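Local coordinates for protein SeqA (Vibrio cholerae, PDB 3SK7), which probably binds pairs of hemimethylated GATC sequences at the replication origin, blocking re-initiation so that the chromosome is copied once per cell cycle, at residues 24-35 against 73-84. Residues are numbered along the deposited sequence; the frame is centred on the assembly and turned at random.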
loop_
_atom_site.group_PDB
_atom_site.type_symbol
_atom_site.label_atom_id
_atom_site.label_comp_id
_atom_site.label_asym_id
_atom_site.label_seq_id
_atom_site.Cartn_x
_atom_site.Cartn_y
_atom_site.Cartn_z
ATOM N N ILE A 24 2.991 -10.194 -1.469
ATOM C CA ILE A 24 3.651 -9.230 -0.594
ATOM C C ILE A 24 4.374 -8.142 -1.412
ATOM O O ILE A 24 4.348 -6.963 -1.068
ATOM C CB ILE A 24 4.626 -9.894 0.374
ATOM C CG1 ILE A 24 5.306 -8.858 1.256
ATOM C CG2 ILE A 24 5.675 -10.717 -0.363
ATOM C CD1 ILE A 24 4.387 -8.119 2.118
ATOM N N ASP A 25 4.989 -8.543 -2.520
ATOM C CA ASP A 25 5.771 -7.618 -3.307
ATOM C C ASP A 25 4.873 -6.721 -4.142
ATOM O O ASP A 25 5.166 -5.548 -4.330
ATOM C CB ASP A 25 6.755 -8.358 -4.191
ATOM C CG ASP A 25 7.776 -9.139 -3.373
ATOM O OD1 ASP A 25 8.385 -8.578 -2.412
ATOM O OD2 ASP A 25 7.934 -10.315 -3.684
ATOM N N ARG A 26 3.738 -7.262 -4.593
ATOM C CA ARG A 26 2.802 -6.466 -5.314
ATOM C C ARG A 26 2.193 -5.429 -4.358
ATOM O O ARG A 26 2.072 -4.249 -4.699
ATOM C CB ARG A 26 1.706 -7.337 -5.880
ATOM C CG ARG A 26 2.211 -8.276 -6.954
ATOM C CD ARG A 26 1.097 -8.834 -7.816
ATOM N NE ARG A 26 0.298 -9.811 -7.100
ATOM C CZ ARG A 26 0.544 -11.118 -7.105
ATOM N NH1 ARG A 26 1.580 -11.591 -7.763
ATOM N NH2 ARG A 26 -0.230 -11.963 -6.440
ATOM N N PHE A 27 1.824 -5.888 -3.161
ATOM C CA PHE A 27 1.316 -5.029 -2.080
ATOM C C PHE A 27 2.294 -3.886 -1.825
ATOM O O PHE A 27 1.923 -2.710 -1.799
ATOM C CB PHE A 27 1.108 -5.896 -0.846
ATOM C CG PHE A 27 0.707 -5.166 0.409
ATOM C CD1 PHE A 27 -0.530 -4.571 0.522
ATOM C CD2 PHE A 27 1.545 -5.145 1.496
ATOM C CE1 PHE A 27 -0.928 -3.978 1.706
ATOM C CE2 PHE A 27 1.146 -4.548 2.671
ATOM C CZ PHE A 27 -0.084 -3.958 2.767
ATOM N N MET A 28 3.553 -4.237 -1.609
ATOM C CA MET A 28 4.569 -3.234 -1.350
ATOM C C MET A 28 4.778 -2.226 -2.490
ATOM O O MET A 28 4.913 -1.016 -2.239
ATOM C CB MET A 28 5.896 -3.894 -0.979
ATOM C CG MET A 28 5.911 -4.565 0.388
ATOM S SD MET A 28 5.507 -3.411 1.694
ATOM C CE MET A 28 6.261 -4.122 3.112
ATOM N N LEU A 29 4.806 -2.728 -3.735
ATOM C CA LEU A 29 5.006 -1.835 -4.858
ATOM C C LEU A 29 3.799 -0.912 -5.053
ATOM O O LEU A 29 3.947 0.249 -5.396
ATOM C CB LEU A 29 5.311 -2.625 -6.128
ATOM C CG LEU A 29 5.600 -1.822 -7.390
ATOM C CD1 LEU A 29 6.674 -0.778 -7.149
ATOM C CD2 LEU A 29 6.005 -2.750 -8.517
ATOM N N ILE A 30 2.610 -1.426 -4.815
ATOM C CA ILE A 30 1.416 -0.583 -4.843
ATOM C C ILE A 30 1.515 0.561 -3.818
ATOM O O ILE A 30 1.282 1.743 -4.153
ATOM C CB ILE A 30 0.161 -1.416 -4.577
ATOM C CG1 ILE A 30 -0.226 -2.215 -5.819
ATOM C CG2 ILE A 30 -1.030 -0.537 -4.170
ATOM C CD1 ILE A 30 -1.157 -3.389 -5.546
ATOM N N LEU A 31 1.882 0.222 -2.580
ATOM C CA LEU A 31 2.053 1.250 -1.555
ATOM C C LEU A 31 3.162 2.250 -1.913
ATOM O O LEU A 31 2.982 3.464 -1.774
ATOM C CB LEU A 31 2.315 0.629 -0.203
ATOM C CG LEU A 31 1.160 -0.182 0.392
ATOM C CD1 LEU A 31 1.660 -1.015 1.554
ATOM C CD2 LEU A 31 0.031 0.708 0.833
ATOM N N SER A 32 4.295 1.748 -2.386
ATOM C CA SER A 32 5.382 2.642 -2.776
ATOM C C SER A 32 4.913 3.598 -3.854
ATOM O O SER A 32 5.295 4.781 -3.867
ATOM C CB SER A 32 6.582 1.855 -3.311
ATOM O OG SER A 32 7.216 1.074 -2.307
ATOM N N THR A 33 4.129 3.073 -4.784
ATOM C CA THR A 33 3.672 3.866 -5.919
ATOM C C THR A 33 2.675 4.939 -5.484
ATOM O O THR A 33 2.724 6.075 -5.954
ATOM C CB THR A 33 3.063 2.984 -6.998
ATOM O OG1 THR A 33 4.047 2.071 -7.493
ATOM C CG2 THR A 33 2.560 3.824 -8.166
ATOM N N LEU A 34 1.771 4.575 -4.581
ATOM C CA LEU A 34 0.807 5.540 -4.058
ATOM C C LEU A 34 1.531 6.687 -3.394
ATOM O O LEU A 34 1.151 7.863 -3.555
ATOM C CB LEU A 34 -0.155 4.868 -3.075
ATOM C CG LEU A 34 -1.184 3.940 -3.721
ATOM C CD1 LEU A 34 -1.834 3.096 -2.664
ATOM C CD2 LEU A 34 -2.237 4.702 -4.468
ATOM N N HIS A 35 2.571 6.364 -2.631
ATOM C CA HIS A 35 3.360 7.409 -1.996
ATOM C C HIS A 35 4.078 8.300 -3.009
ATOM O O HIS A 35 4.142 9.518 -2.845
ATOM C CB HIS A 35 4.364 6.787 -1.034
ATOM C CG HIS A 35 5.294 7.771 -0.388
ATOM N ND1 HIS A 35 6.513 8.087 -0.919
ATOM C CD2 HIS A 35 5.156 8.490 0.750
ATOM C CE1 HIS A 35 7.116 8.976 -0.123
ATOM N NE2 HIS A 35 6.314 9.228 0.888
ATOM N N LYS A 73 7.391 -4.283 7.985
ATOM C CA LYS A 73 8.341 -4.162 6.887
ATOM C C LYS A 73 8.363 -2.734 6.340
ATOM O O LYS A 73 7.325 -2.071 6.264
ATOM C CB LYS A 73 7.947 -5.135 5.775
ATOM C CG LYS A 73 8.973 -5.330 4.681
ATOM C CD LYS A 73 8.486 -6.384 3.685
ATOM C CE LYS A 73 9.605 -6.899 2.806
ATOM N NZ LYS A 73 9.112 -8.001 1.937
ATOM N N ALA A 74 9.532 -2.272 5.914
ATOM C CA ALA A 74 9.664 -0.959 5.333
ATOM C C ALA A 74 9.064 -0.928 3.952
ATOM O O ALA A 74 9.266 -1.862 3.157
ATOM C CB ALA A 74 11.122 -0.555 5.285
ATOM N N ILE A 75 8.301 0.127 3.686
ATOM C CA ILE A 75 7.772 0.350 2.349
ATOM C C ILE A 75 8.837 1.040 1.502
ATOM O O ILE A 75 9.243 2.149 1.777
ATOM C CB ILE A 75 6.501 1.196 2.380
ATOM C CG1 ILE A 75 5.451 0.518 3.241
ATOM C CG2 ILE A 75 5.941 1.374 0.984
ATOM C CD1 ILE A 75 4.223 1.396 3.529
ATOM N N PRO A 76 9.337 0.343 0.486
ATOM C CA PRO A 76 10.479 0.869 -0.259
ATOM C C PRO A 76 10.283 2.281 -0.817
ATOM O O PRO A 76 9.182 2.626 -1.277
ATOM C CB PRO A 76 10.631 -0.137 -1.414
ATOM C CG PRO A 76 10.088 -1.392 -0.889
ATOM C CD PRO A 76 8.920 -0.977 0.002
ATOM N N ASN A 77 11.340 3.087 -0.733
ATOM C CA ASN A 77 11.343 4.442 -1.248
ATOM C C ASN A 77 10.358 5.339 -0.509
ATOM O O ASN A 77 9.893 6.335 -1.025
ATOM C CB ASN A 77 11.061 4.434 -2.748
ATOM C CG ASN A 77 12.110 3.670 -3.522
ATOM O OD1 ASN A 77 11.799 2.821 -4.355
ATOM N ND2 ASN A 77 13.366 3.961 -3.233
ATOM N N THR A 78 10.061 4.966 0.722
ATOM C CA THR A 78 9.231 5.798 1.599
ATOM C C THR A 78 9.817 5.763 3.000
ATOM O O THR A 78 10.643 4.916 3.308
ATOM C CB THR A 78 7.726 5.330 1.708
ATOM O OG1 THR A 78 7.614 4.323 2.686
ATOM C CG2 THR A 78 7.190 4.819 0.414
ATOM N N PRO A 79 9.343 6.661 3.865
ATOM C CA PRO A 79 9.749 6.665 5.272
ATOM C C PRO A 79 8.851 5.801 6.152
ATOM O O PRO A 79 8.986 5.797 7.373
ATOM C CB PRO A 79 9.601 8.131 5.664
ATOM C CG PRO A 79 8.527 8.635 4.808
ATOM C CD PRO A 79 8.657 7.909 3.499
ATOM N N PHE A 80 7.925 5.084 5.542
ATOM C CA PHE A 80 6.900 4.347 6.270
ATOM C C PHE A 80 7.142 2.848 6.367
ATOM O O PHE A 80 7.916 2.277 5.582
ATOM C CB PHE A 80 5.517 4.641 5.654
ATOM C CG PHE A 80 5.151 6.096 5.685
ATOM C CD1 PHE A 80 4.870 6.741 6.884
ATOM C CD2 PHE A 80 5.151 6.860 4.538
ATOM C CE1 PHE A 80 4.550 8.078 6.918
ATOM C CE2 PHE A 80 4.833 8.216 4.594
ATOM C CZ PHE A 80 4.547 8.804 5.796
ATOM N N TRP A 81 6.451 2.231 7.324
ATOM C CA TRP A 81 6.467 0.816 7.629
ATOM C C TRP A 81 5.031 0.335 7.680
ATOM O O TRP A 81 4.113 1.117 7.983
ATOM C CB TRP A 81 7.104 0.567 9.003
ATOM C CG TRP A 81 8.590 0.837 9.031
ATOM C CD1 TRP A 81 9.216 2.049 8.940
ATOM C CD2 TRP A 81 9.619 -0.140 9.130
ATOM N NE1 TRP A 81 10.586 1.879 8.974
ATOM C CE2 TRP A 81 10.855 0.541 9.077
ATOM C CE3 TRP A 81 9.624 -1.525 9.249
ATOM C CZ2 TRP A 81 12.076 -0.124 9.148
ATOM C CZ3 TRP A 81 10.832 -2.175 9.335
ATOM C CH2 TRP A 81 12.041 -1.478 9.278
ATOM N N VAL A 82 4.837 -0.949 7.368
ATOM C CA VAL A 82 3.508 -1.553 7.395
ATOM C C VAL A 82 3.557 -2.936 8.011
ATOM O O VAL A 82 4.560 -3.630 7.894
ATOM C CB VAL A 82 2.906 -1.590 5.974
ATOM C CG1 VAL A 82 3.697 -2.498 5.035
ATOM C CG2 VAL A 82 1.467 -2.016 5.985
ATOM N N ILE A 83 2.498 -3.325 8.708
ATOM C CA ILE A 83 2.410 -4.669 9.240
ATOM C C ILE A 83 2.117 -5.681 8.117
ATOM O O ILE A 83 1.359 -5.402 7.179
ATOM C CB ILE A 83 1.403 -4.787 10.389
ATOM C CG1 ILE A 83 -0.029 -4.650 9.895
ATOM C CG2 ILE A 83 1.704 -3.742 11.467
ATOM C CD1 ILE A 83 -1.048 -4.922 10.978
ATOM N N THR A 84 2.759 -6.845 8.190
ATOM C CA THR A 84 2.624 -7.851 7.155
ATOM C C THR A 84 2.205 -9.204 7.673
ATOM O O THR A 84 2.210 -10.160 6.904
ATOM C CB THR A 84 3.883 -8.013 6.304
ATOM O OG1 THR A 84 4.919 -8.644 7.065
ATOM C CG2 THR A 84 4.381 -6.695 5.795
HETATM O O HOH W 1 7.713 6.566 -3.065
#
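I24 meets T84 where helix 23-37 packs against a beta hairpin of the SeqA C-terminal domain: strands 73-74 and 81-82, antiparallel, with a type II turn from I75 to T78 in the loop between them. With CG1 anti to the backbone N (chi1 179°), I24 lays CD1 on T84 CG2, 3.9 Å away; the hydroxyl of T84 is taken by K71 O. In the K73 conformer given, D25 OD1 comes only to 4.4 Å from K73 NZ, beyond a salt bridge. One turn in, the F27 ring meets both methyls of V82, which also touches M94 of helix 88-101. The M28 chain bends at chi2 (-58°) and carries SD and CE to V82 CG1, with CE 3.6 Å from it. L31 crosses I75 at about a right angle, CB against CG2 at 3.9 Å, while its CD1 reaches I75 CD1 and, more loosely, V82 CG1.

S32 supplies the direct hydrogen bond between helix and turn: in the conformer given, OG donates to P76 O at 2.7 Å, with P76 CD packed against S32 OG. The H35 imidazole packs on T78 and P79 at the end of the turn: T78 CG2 makes a CH-pi contact over one face, and H35 CD2 lies at the edge of the F80 ring, near its plane, 3.9 Å from CE2; the two rings meet obliquely. T78 OG1 forms an ST turn with F80 N and also donates to I75 O, fixing that corner. A water in the imidazole plane meets H35 ND1 at 2.9 Å and donates to both S32 O and N77 O.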